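Local atomic coordinates of beta 1-3 glucanase (Clostridium beijerinckii NCIMB 8052, PDB entry 5H4E), a protein that probably hydrolyses beta-1,3-glucans as a glycoside hydrolase of family GH64. Residues A[200-205]-A[211-216]; A[156-161]-A[335-340]; A[208-211]-A[216-219]; A[188-191]-A[197-200]. One frame throughout, in Å; residues are numbered along the deposited sequence.

Contact 1 (A[200-205]-A[211-216]); sequences LVHSDR and SGLGTF
Leu200 and His202 meet Leu213, Gly214, Thr215 and Phe216 where two loops run beside each other, one leading into the short strand 206-207 and the other following it; a type II' beta turn from Ser211 to Gly214 shapes the second. Apolar contact comes first. One branch of Leu200, CD2, lies against the turn's exit, with CD2 3.6 Å from Gly214 CA and 3.5 Å from Thr215 N, while its other branch, CD1, approaches Phe216 CE1 at 4.3 Å. CG of Leu200 stands anti to its carbonyl carbon (chi1 -69°), which turns the branched end toward 211-216. Further along, the side chains of His202 and Leu213 cross at about a right angle, and His202 CE1 touches Leu213 CD1 at 3.7 Å.

The polar part is indirect, as no hydrogen bond joins the segments. Thr215 OG1 turns to Asn222 instead. Within 200-205, Arg205 grips Asp204 side-on, NE and NH1 both reaching OD2 from the same face of the carboxylate, in a salt bridge. One water spans the two loops, donating to Leu213 O at 2.8 Å and lying 2.6 Å from His202 NE2, in the plane of the imidazole.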
loop_
_atom_site.group_PDB
_atom_site.type_symbol
_atom_site.label_atom_id
_atom_site.label_comp_id
_atom_site.label_asym_id
_atom_site.label_seq_id
_atom_site.Cartn_x
_atom_site.Cartn_y
_atom_site.Cartn_z
ATOM N N LEU A 200 16.132 7.078 -5.288
ATOM C CA LEU A 200 15.015 6.827 -4.378
ATOM C C LEU A 200 15.527 6.204 -3.087
ATOM O O LEU A 200 14.852 6.244 -2.057
ATOM C CB LEU A 200 13.970 5.912 -5.032
ATOM C CG LEU A 200 13.215 6.565 -6.191
ATOM C CD1 LEU A 200 12.207 5.571 -6.836
ATOM C CD2 LEU A 200 12.524 7.860 -5.752
ATOM N N VAL A 201 16.721 5.615 -3.161
ATOM C CA VAL A 201 17.365 5.002 -2.009
ATOM C C VAL A 201 17.881 6.049 -1.033
ATOM O O VAL A 201 18.694 6.900 -1.405
ATOM C CB VAL A 201 18.571 4.136 -2.424
ATOM C CG1 VAL A 201 19.246 3.529 -1.199
ATOM C CG2 VAL A 201 18.142 3.063 -3.378
ATOM N N HIS A 202 17.408 5.979 0.208
ATOM C CA HIS A 202 18.002 6.740 1.302
ATOM C C HIS A 202 18.521 5.731 2.297
ATOM O O HIS A 202 18.278 4.536 2.141
ATOM C CB HIS A 202 16.978 7.691 1.948
ATOM C CG HIS A 202 16.535 8.801 1.039
ATOM N ND1 HIS A 202 16.676 10.136 1.360
ATOM C CD2 HIS A 202 15.989 8.770 -0.201
ATOM C CE1 HIS A 202 16.214 10.878 0.369
ATOM N NE2 HIS A 202 15.789 10.075 -0.590
ATOM N N SER A 203 19.220 6.189 3.329
ATOM C CA SER A 203 19.804 5.249 4.271
ATOM C C SER A 203 18.718 4.554 5.108
ATOM O O SER A 203 18.891 3.404 5.517
ATOM C CB SER A 203 20.820 5.956 5.178
ATOM O OG SER A 203 20.180 6.925 5.980
ATOM N N ASP A 204 17.600 5.239 5.342
ATOM C CA ASP A 204 16.547 4.691 6.200
ATOM C C ASP A 204 15.465 3.916 5.438
ATOM O O ASP A 204 14.912 2.946 5.964
ATOM C CB ASP A 204 15.890 5.809 7.032
ATOM C CG ASP A 204 15.251 6.890 6.179
ATOM O OD1 ASP A 204 15.694 7.100 5.030
ATOM O OD2 ASP A 204 14.305 7.537 6.670
ATOM N N ARG A 205 15.162 4.338 4.209
ATOM C CA ARG A 205 14.160 3.647 3.395
ATOM C C ARG A 205 14.347 3.972 1.915
ATOM O O ARG A 205 15.040 4.927 1.560
ATOM C CB ARG A 205 12.738 4.028 3.840
ATOM C CG ARG A 205 12.278 5.430 3.395
ATOM C CD ARG A 205 11.229 6.021 4.328
ATOM N NE ARG A 205 11.820 6.255 5.643
ATOM C CZ ARG A 205 11.439 5.664 6.769
ATOM N NH1 ARG A 205 12.088 5.943 7.894
ATOM N NH2 ARG A 205 10.410 4.819 6.781
ATOM N N SER A 211 6.337 9.205 -3.865
ATOM C CA SER A 211 5.981 9.239 -2.450
ATOM C C SER A 211 7.113 9.830 -1.631
ATOM O O SER A 211 8.286 9.631 -1.957
ATOM C CB SER A 211 5.639 7.833 -1.935
ATOM O OG SER A 211 5.378 7.855 -0.536
ATOM N N GLY A 212 6.761 10.565 -0.573
ATOM C CA GLY A 212 7.751 11.082 0.359
ATOM C C GLY A 212 8.777 11.960 -0.319
ATOM O O GLY A 212 8.414 12.929 -0.985
ATOM N N LEU A 213 10.055 11.601 -0.182
ATOM C CA LEU A 213 11.143 12.340 -0.833
ATOM C C LEU A 213 11.473 11.773 -2.220
ATOM O O LEU A 213 12.550 12.014 -2.769
ATOM C CB LEU A 213 12.400 12.330 0.042
ATOM C CG LEU A 213 12.260 12.878 1.467
ATOM C CD1 LEU A 213 13.597 12.794 2.216
ATOM C CD2 LEU A 213 11.734 14.317 1.465
ATOM N N GLY A 214 10.532 11.020 -2.775
ATOM C CA GLY A 214 10.671 10.473 -4.115
ATOM C C GLY A 214 10.809 11.547 -5.186
ATOM O O GLY A 214 10.296 12.662 -5.042
ATOM N N THR A 215 11.472 11.185 -6.282
ATOM C CA THR A 215 11.851 12.139 -7.315
ATOM C C THR A 215 10.878 12.227 -8.487
ATOM O O THR A 215 11.174 12.877 -9.498
ATOM C CB THR A 215 13.230 11.794 -7.861
ATOM O OG1 THR A 215 13.233 10.433 -8.319
ATOM C CG2 THR A 215 14.281 11.961 -6.761
ATOM N N PHE A 216 9.719 11.591 -8.360
ATOM C CA PHE A 216 8.787 11.533 -9.479
ATOM C C PHE A 216 7.542 12.375 -9.234
ATOM O O PHE A 216 6.582 12.331 -10.012
ATOM C CB PHE A 216 8.397 10.082 -9.777
ATOM C CG PHE A 216 9.506 9.255 -10.395
ATOM C CD1 PHE A 216 10.635 8.915 -9.663
ATOM C CD2 PHE A 216 9.399 8.801 -11.703
ATOM C CE1 PHE A 216 11.641 8.146 -10.215
ATOM C CE2 PHE A 216 10.410 8.030 -12.278
ATOM C CZ PHE A 216 11.531 7.693 -11.536
HETATM O O HOH W 1 14.884 10.508 -3.018
#

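Contact 2 (A[156-161]-A[335-340]); sequences DQFCYP and KFWHDH
An offset aromatic stack joins the two-stranded antiparallel sheet formed by 157-158 and 206-207 to helix 332-339, bringing together parts of the chain more than 170 residues apart. Its members are Phe158 on the strand and Trp337 on the helix, and both are buried. The phenyl ring and the six-membered ring of the indole lie nearly parallel, their planes at 14° and their centroids 4.5 Å apart. The displacement sets Trp337 CH2 over one face of Phe158, toward the rim, 3.2 Å from Phe158 CG. Two more carbons of the indole take part: CZ3 lies 3.5 Å from Phe158 CD1, and CZ2 lies 3.3 Å from Phe158 CB, so the contact runs past the ring onto the methylene. Phe158 holds CG anti to its backbone N (chi1 173°), which extends the ring from the strand toward the helix.

On the strand side, Tyr160 N sits over the opposite face of the phenyl ring, and Leu185 of helix 182-192 also touches Phe158. The helix side is layered as well, since Phe336 CD1 lies over one face of the Trp337 ring. Within 335-340, a salt bridge connects Lys335 to Asp339. His340 folds back over the Phe336 ring, its ND1 donating to Phe336 O at 2.9 Å in a nearly straight bond, 165° at the hydrogen.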
loop_
_atom_site.group_PDB
_atom_site.type_symbol
_atom_site.label_atom_id
_atom_site.label_comp_id
_atom_site.label_asym_id
_atom_site.label_seq_id
_atom_site.Cartn_x
_atom_site.Cartn_y
_atom_site.Cartn_z
ATOM N N ASP A 156 4.286 2.986 -0.747
ATOM C CA ASP A 156 4.939 4.229 -0.329
ATOM C C ASP A 156 6.451 4.089 -0.148
ATOM O O ASP A 156 7.203 5.038 -0.386
ATOM C CB ASP A 156 4.332 4.738 0.989
ATOM C CG ASP A 156 2.996 5.432 0.794
ATOM O OD1 ASP A 156 2.584 5.628 -0.355
ATOM O OD2 ASP A 156 2.359 5.803 1.799
ATOM N N GLN A 157 6.900 2.910 0.275
ATOM C CA GLN A 157 8.290 2.745 0.691
ATOM C C GLN A 157 8.739 1.287 0.799
ATOM O O GLN A 157 7.912 0.364 0.850
ATOM C CB GLN A 157 8.502 3.418 2.057
ATOM C CG GLN A 157 7.636 2.770 3.112
ATOM C CD GLN A 157 8.085 3.052 4.538
ATOM O OE1 GLN A 157 8.451 4.176 4.879
ATOM N NE2 GLN A 157 8.047 2.025 5.379
ATOM N N PHE A 158 10.058 1.101 0.835
ATOM C CA PHE A 158 10.670 -0.069 1.446
ATOM C C PHE A 158 11.592 0.369 2.572
ATOM O O PHE A 158 12.583 1.079 2.326
ATOM C CB PHE A 158 11.476 -0.887 0.448
ATOM C CG PHE A 158 12.258 -1.999 1.094
ATOM C CD1 PHE A 158 11.676 -3.237 1.305
ATOM C CD2 PHE A 158 13.560 -1.798 1.518
ATOM C CE1 PHE A 158 12.386 -4.258 1.930
ATOM C CE2 PHE A 158 14.278 -2.806 2.137
ATOM C CZ PHE A 158 13.690 -4.036 2.355
ATOM N N CYS A 159 11.300 -0.079 3.788
ATOM C CA CYS A 159 12.154 0.226 4.938
ATOM C C CYS A 159 12.856 -1.028 5.466
ATOM O O CYS A 159 14.074 -1.066 5.532
ATOM C CB CYS A 159 11.345 0.890 6.060
ATOM S SG CYS A 159 12.346 1.256 7.518
ATOM N N TYR A 160 12.090 -2.052 5.854
ATOM C CA TYR A 160 12.693 -3.309 6.281
ATOM C C TYR A 160 11.896 -4.482 5.722
ATOM O O TYR A 160 10.710 -4.334 5.436
ATOM C CB TYR A 160 12.798 -3.386 7.823
ATOM C CG TYR A 160 11.503 -3.354 8.621
ATOM C CD1 TYR A 160 10.673 -4.470 8.682
ATOM C CD2 TYR A 160 11.137 -2.220 9.352
ATOM C CE1 TYR A 160 9.495 -4.454 9.425
ATOM C CE2 TYR A 160 9.958 -2.192 10.112
ATOM C CZ TYR A 160 9.144 -3.319 10.140
ATOM O OH TYR A 160 7.983 -3.322 10.881
ATOM N N PRO A 161 12.545 -5.643 5.542
ATOM C CA PRO A 161 11.807 -6.757 4.935
ATOM C C PRO A 161 10.757 -7.348 5.875
ATOM O O PRO A 161 11.030 -7.557 7.065
ATOM C CB PRO A 161 12.901 -7.779 4.637
ATOM C CG PRO A 161 13.996 -7.466 5.593
ATOM C CD PRO A 161 13.962 -5.970 5.758
ATOM N N LYS A 335 8.657 -3.203 -9.993
ATOM C CA LYS A 335 9.237 -4.432 -10.540
ATOM C C LYS A 335 10.293 -5.019 -9.600
ATOM O O LYS A 335 10.339 -6.241 -9.409
ATOM C CB LYS A 335 9.819 -4.161 -11.927
ATOM C CG LYS A 335 10.672 -5.298 -12.540
ATOM C CD LYS A 335 9.947 -6.645 -12.690
ATOM C CE LYS A 335 10.755 -7.597 -13.614
ATOM N NZ LYS A 335 10.157 -8.976 -13.689
ATOM N N PHE A 336 11.121 -4.170 -8.986
ATOM C CA PHE A 336 12.109 -4.695 -8.043
ATOM C C PHE A 336 11.459 -5.524 -6.915
ATOM O O PHE A 336 11.948 -6.610 -6.567
ATOM C CB PHE A 336 12.962 -3.576 -7.417
ATOM C CG PHE A 336 14.128 -4.113 -6.624
ATOM C CD1 PHE A 336 14.053 -4.251 -5.251
ATOM C CD2 PHE A 336 15.279 -4.541 -7.275
ATOM C CE1 PHE A 336 15.120 -4.782 -4.524
ATOM C CE2 PHE A 336 16.344 -5.065 -6.564
ATOM C CZ PHE A 336 16.262 -5.188 -5.188
ATOM N N TRP A 337 10.362 -5.037 -6.342
ATOM C CA TRP A 337 9.784 -5.759 -5.198
ATOM C C TRP A 337 9.157 -7.071 -5.684
ATOM O O TRP A 337 9.264 -8.095 -5.014
ATOM C CB TRP A 337 8.804 -4.841 -4.416
ATOM C CG TRP A 337 9.570 -3.599 -4.052
ATOM C CD1 TRP A 337 9.348 -2.323 -4.492
ATOM C CD2 TRP A 337 10.780 -3.554 -3.283
ATOM N NE1 TRP A 337 10.334 -1.483 -4.013
ATOM C CE2 TRP A 337 11.223 -2.220 -3.273
ATOM C CE3 TRP A 337 11.519 -4.515 -2.578
ATOM C CZ2 TRP A 337 12.373 -1.828 -2.600
ATOM C CZ3 TRP A 337 12.663 -4.131 -1.930
ATOM C CH2 TRP A 337 13.078 -2.793 -1.939
ATOM N N HIS A 338 8.572 -7.064 -6.876
ATOM C CA HIS A 338 8.064 -8.303 -7.441
ATOM C C HIS A 338 9.204 -9.305 -7.592
ATOM O O HIS A 338 9.040 -10.489 -7.298
ATOM C CB HIS A 338 7.369 -8.054 -8.784
ATOM C CG HIS A 338 6.035 -7.387 -8.641
ATOM N ND1 HIS A 338 4.887 -8.082 -8.331
ATOM C CD2 HIS A 338 5.676 -6.086 -8.733
ATOM C CE1 HIS A 338 3.873 -7.235 -8.245
ATOM N NE2 HIS A 338 4.327 -6.016 -8.481
ATOM N N ASP A 339 10.374 -8.820 -8.000
ATOM C CA ASP A 339 11.511 -9.708 -8.236
ATOM C C ASP A 339 12.125 -10.179 -6.924
ATOM O O ASP A 339 12.982 -11.067 -6.918
ATOM C CB ASP A 339 12.581 -9.023 -9.096
ATOM C CG ASP A 339 12.204 -8.967 -10.567
ATOM O OD1 ASP A 339 11.275 -9.687 -10.989
ATOM O OD2 ASP A 339 12.849 -8.198 -11.309
ATOM N N HIS A 340 11.688 -9.593 -5.815
ATOM C CA HIS A 340 12.189 -9.997 -4.498
ATOM C C HIS A 340 11.057 -10.231 -3.501
ATOM O O HIS A 340 10.975 -9.588 -2.463
ATOM C CB HIS A 340 13.176 -8.947 -3.974
ATOM C CG HIS A 340 14.383 -8.812 -4.844
ATOM N ND1 HIS A 340 14.382 -8.064 -6.002
ATOM C CD2 HIS A 340 15.597 -9.408 -4.781
ATOM C CE1 HIS A 340 15.560 -8.173 -6.594
ATOM N NE2 HIS A 340 16.314 -8.982 -5.872
#

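Contact 3 (A[208-211]-A[216-219]); sequences APAS and FTAS
Phe216 and Pro209 supply most of the buried surface here, and they meet through both side chain and backbone. The proline ring approaches the phenyl group over one face: Pro209 CB is 3.5 Å from Phe216 CG and 3.6 Å from CD1. Beside this contact, Phe216 N donates to Pro209 O at 2.8 Å. The bond is bent, 144° at the hydrogen, and the N-H comes from above the carbonyl plane, 39° out of it. Phe216 CB, 3.2 Å from the same Pro209 O, leans on the carbonyl too. With CG anti to the carbonyl carbon (chi1 -71°), the phenyl ring swings back over the proline.

Ala208 to Ser211 form a type I beta turn, with Pro209 and Ala210 at its two central positions and a bond from Ser211 N to Ala208 O across its base. The segment 216-219 thus packs on a turn in the long loop between strand 206-207 and helix 227-236. Leu283 of helix 279-284 touches both Pro209 and Phe216, and the Phe216 ring also meets those of Phe197 and Tyr225, the latter edge-to-face.

Ala210 continues the contact along the chain. Its methyl group sits 4.3 Å from Phe216 CB, beside the backbone carbonyl of that residue. The CG2 methyl of Thr217 then reaches back over Ala210, 3.8 Å from Ala210 O.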
loop_
_atom_site.group_PDB
_atom_site.type_symbol
_atom_site.label_atom_id
_atom_site.label_comp_id
_atom_site.label_asym_id
_atom_site.label_seq_id
_atom_site.Cartn_x
_atom_site.Cartn_y
_atom_site.Cartn_z
ATOM N N ALA A 208 9.015 5.105 -2.737
ATOM C CA ALA A 208 8.324 4.914 -3.995
ATOM C C ALA A 208 8.468 6.189 -4.829
ATOM O O ALA A 208 8.723 7.279 -4.279
ATOM C CB ALA A 208 6.857 4.556 -3.743
ATOM N N PRO A 209 8.343 6.067 -6.165
ATOM C CA PRO A 209 8.667 7.177 -7.078
ATOM C C PRO A 209 8.052 8.535 -6.718
ATOM O O PRO A 209 8.766 9.539 -6.683
ATOM C CB PRO A 209 8.117 6.685 -8.417
ATOM C CG PRO A 209 8.358 5.200 -8.367
ATOM C CD PRO A 209 8.042 4.827 -6.909
ATOM N N ALA A 210 6.752 8.573 -6.469
ATOM C CA ALA A 210 6.112 9.846 -6.194
ATOM C C ALA A 210 5.637 9.905 -4.754
ATOM O O ALA A 210 4.651 10.570 -4.446
ATOM C CB ALA A 210 4.964 10.082 -7.147
ATOM N N SER A 211 6.337 9.205 -3.865
ATOM C CA SER A 211 5.981 9.239 -2.450
ATOM C C SER A 211 7.113 9.830 -1.631
ATOM O O SER A 211 8.286 9.631 -1.957
ATOM C CB SER A 211 5.639 7.833 -1.935
ATOM O OG SER A 211 5.378 7.855 -0.536
ATOM N N PHE A 216 9.719 11.591 -8.360
ATOM C CA PHE A 216 8.787 11.533 -9.479
ATOM C C PHE A 216 7.542 12.375 -9.234
ATOM O O PHE A 216 6.582 12.331 -10.012
ATOM C CB PHE A 216 8.397 10.082 -9.777
ATOM C CG PHE A 216 9.506 9.255 -10.395
ATOM C CD1 PHE A 216 10.635 8.915 -9.663
ATOM C CD2 PHE A 216 9.399 8.801 -11.703
ATOM C CE1 PHE A 216 11.641 8.146 -10.215
ATOM C CE2 PHE A 216 10.410 8.030 -12.278
ATOM C CZ PHE A 216 11.531 7.693 -11.536
ATOM N N THR A 217 7.558 13.155 -8.158
ATOM C CA THR A 217 6.509 14.128 -7.932
ATOM C C THR A 217 6.635 15.243 -8.966
ATOM O O THR A 217 7.647 15.342 -9.674
ATOM C CB THR A 217 6.571 14.734 -6.517
ATOM O OG1 THR A 217 7.738 15.553 -6.412
ATOM C CG2 THR A 217 6.632 13.640 -5.460
ATOM N N ALA A 218 5.615 16.094 -9.029
ATOM C CA ALA A 218 5.486 17.077 -10.093
ATOM C C ALA A 218 6.605 18.103 -10.047
ATOM O O ALA A 218 6.931 18.729 -11.050
ATOM C CB ALA A 218 4.118 17.769 -10.007
ATOM N N SER A 219 7.214 18.263 -8.879
ATOM C CA SER A 219 8.226 19.300 -8.719
ATOM C C SER A 219 9.650 18.760 -8.829
ATOM O O SER A 219 10.613 19.528 -8.772
ATOM C CB SER A 219 8.034 20.011 -7.371
ATOM O OG SER A 219 8.060 19.079 -6.300
#

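Contact 4 (A[188-191]-A[197-200]); sequences AYKN and FKSL
The phenol hydroxyl of Tyr189 donates a hydrogen bond to Phe197 O, the one hydrogen bond between these segments, at 2.8 Å. The acceptor lies at the edge of the tyrosine ring and in its plane, whereas seen from the carbonyl the hydroxyl stands above the peptide plane, 36° out of it, and makes a C=O...O angle of 130°. Tyr189 reaches so far because CG is anti to its backbone N (chi1 179°), which sends the ring out from the helix with the hydroxyl at its far end. There the oxygen also touches apolar groups, with OH 3.6 Å from Phe197 CB and 3.5 Å from Leu200 CD1. Phe197 O also receives a weak bond from Leu200 N, and thus has two donors.

The contact joins two consecutive helices, 182-192 and the short, weakly bonded 195-198. Phe336 of helix 332-339 meets the Tyr189 ring edge-to-face, and Trp337 touches the same residue, so the tyrosine also packs against that later helix.

Toward the surface, two lysines cross at about a right angle through their aliphatic parts. Lys190 is bent at three successive torsions beyond CB, which folds its chain back so that CE rests 3.2 Å from Lys198 O and CD lies 4.0 Å from Lys198 CB. Lys198 reciprocates: its chain passes over the main chain of the longer helix, CE 3.3 Å from Lys190 O, before NZ turns to a weak hydrogen bond with Val193 O.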
loop_
_atom_site.group_PDB
_atom_site.type_symbol
_atom_site.label_atom_id
_atom_site.label_comp_id
_atom_site.label_asym_id
_atom_site.label_seq_id
_atom_site.Cartn_x
_atom_site.Cartn_y
_atom_site.Cartn_z
ATOM N N ALA A 188 21.086 -4.476 -3.725
ATOM C CA ALA A 188 20.582 -5.001 -4.993
ATOM C C ALA A 188 19.744 -3.976 -5.727
ATOM O O ALA A 188 19.872 -3.835 -6.938
ATOM C CB ALA A 188 19.775 -6.255 -4.774
ATOM N N TYR A 189 18.881 -3.264 -5.003
ATOM C CA TYR A 189 18.055 -2.231 -5.631
ATOM C C TYR A 189 18.934 -1.222 -6.376
ATOM O O TYR A 189 18.712 -0.943 -7.555
ATOM C CB TYR A 189 17.176 -1.512 -4.587
ATOM C CG TYR A 189 16.318 -0.410 -5.195
ATOM C CD1 TYR A 189 16.844 0.855 -5.443
ATOM C CD2 TYR A 189 14.990 -0.640 -5.536
ATOM C CE1 TYR A 189 16.088 1.850 -6.007
ATOM C CE2 TYR A 189 14.215 0.362 -6.105
ATOM C CZ TYR A 189 14.779 1.607 -6.340
ATOM O OH TYR A 189 14.032 2.609 -6.907
ATOM N N LYS A 190 19.923 -0.673 -5.676
ATOM C CA LYS A 190 20.798 0.354 -6.247
ATOM C C LYS A 190 21.471 -0.140 -7.537
ATOM O O LYS A 190 21.555 0.590 -8.525
ATOM C CB LYS A 190 21.847 0.781 -5.206
ATOM C CG LYS A 190 22.792 1.914 -5.639
ATOM C CD LYS A 190 22.060 3.220 -6.027
ATOM C CE LYS A 190 21.357 3.906 -4.848
ATOM N NZ LYS A 190 22.278 4.533 -3.816
ATOM N N ASN A 191 21.905 -1.396 -7.535
ATOM C CA ASN A 191 22.561 -1.984 -8.700
ATOM C C ASN A 191 21.615 -2.357 -9.841
ATOM O O ASN A 191 22.035 -2.451 -10.990
ATOM C CB ASN A 191 23.352 -3.224 -8.276
ATOM C CG ASN A 191 24.598 -2.868 -7.484
ATOM O OD1 ASN A 191 25.367 -1.998 -7.891
ATOM N ND2 ASN A 191 24.796 -3.526 -6.344
ATOM N N PHE A 197 15.654 5.824 -11.153
ATOM C CA PHE A 197 15.100 5.244 -9.930
ATOM C C PHE A 197 16.102 5.065 -8.807
ATOM O O PHE A 197 15.711 4.735 -7.690
ATOM C CB PHE A 197 14.461 3.891 -10.244
ATOM C CG PHE A 197 13.218 4.005 -11.059
ATOM C CD1 PHE A 197 11.981 4.101 -10.442
ATOM C CD2 PHE A 197 13.288 4.046 -12.442
ATOM C CE1 PHE A 197 10.828 4.227 -11.184
ATOM C CE2 PHE A 197 12.138 4.178 -13.199
ATOM C CZ PHE A 197 10.901 4.263 -12.563
ATOM N N LYS A 198 17.383 5.287 -9.096
ATOM C CA LYS A 198 18.441 4.957 -8.142
ATOM C C LYS A 198 18.437 5.832 -6.886
ATOM O O LYS A 198 18.673 5.330 -5.781
ATOM C CB LYS A 198 19.818 5.042 -8.820
ATOM C CG LYS A 198 20.083 3.927 -9.828
ATOM C CD LYS A 198 21.578 3.803 -10.122
ATOM C CE LYS A 198 21.873 2.652 -11.088
ATOM N NZ LYS A 198 21.589 3.061 -12.474
ATOM N N SER A 199 18.175 7.128 -7.035
ATOM C CA SER A 199 18.298 8.024 -5.878
ATOM C C SER A 199 17.062 7.978 -4.985
ATOM O O SER A 199 16.956 8.740 -4.026
ATOM C CB SER A 199 18.569 9.467 -6.320
ATOM O OG SER A 199 17.431 10.072 -6.918
ATOM N N LEU A 200 16.132 7.078 -5.288
ATOM C CA LEU A 200 15.015 6.827 -4.378
ATOM C C LEU A 200 15.527 6.204 -3.087
ATOM O O LEU A 200 14.852 6.244 -2.057
ATOM C CB LEU A 200 13.970 5.912 -5.032
ATOM C CG LEU A 200 13.215 6.565 -6.191
ATOM C CD1 LEU A 200 12.207 5.571 -6.836
ATOM C CD2 LEU A 200 12.524 7.860 -5.752
#

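Overall arrangement
Along the chain, contact 4 closes before contact 3 opens; contact 1 begins on the residue where contact 4 ends, Leu200, and shares Ser211 and Phe216 with contact 3. All three are nested inside the long loop closed by contact 2. Their centres lie close together, from about 9 Å (contacts 1 and 3) to about 16 Å (contacts 2 and 3). Helix 182-192, present in contact 4, meets helix 332-339 of contact 2, while strand 206-207, which separates the two segments of contact 1, pairs with strand 157-158. Local turns and loops are thereby joined to a helix from much later in the sequence, within the beta-1,3-glucanase domain.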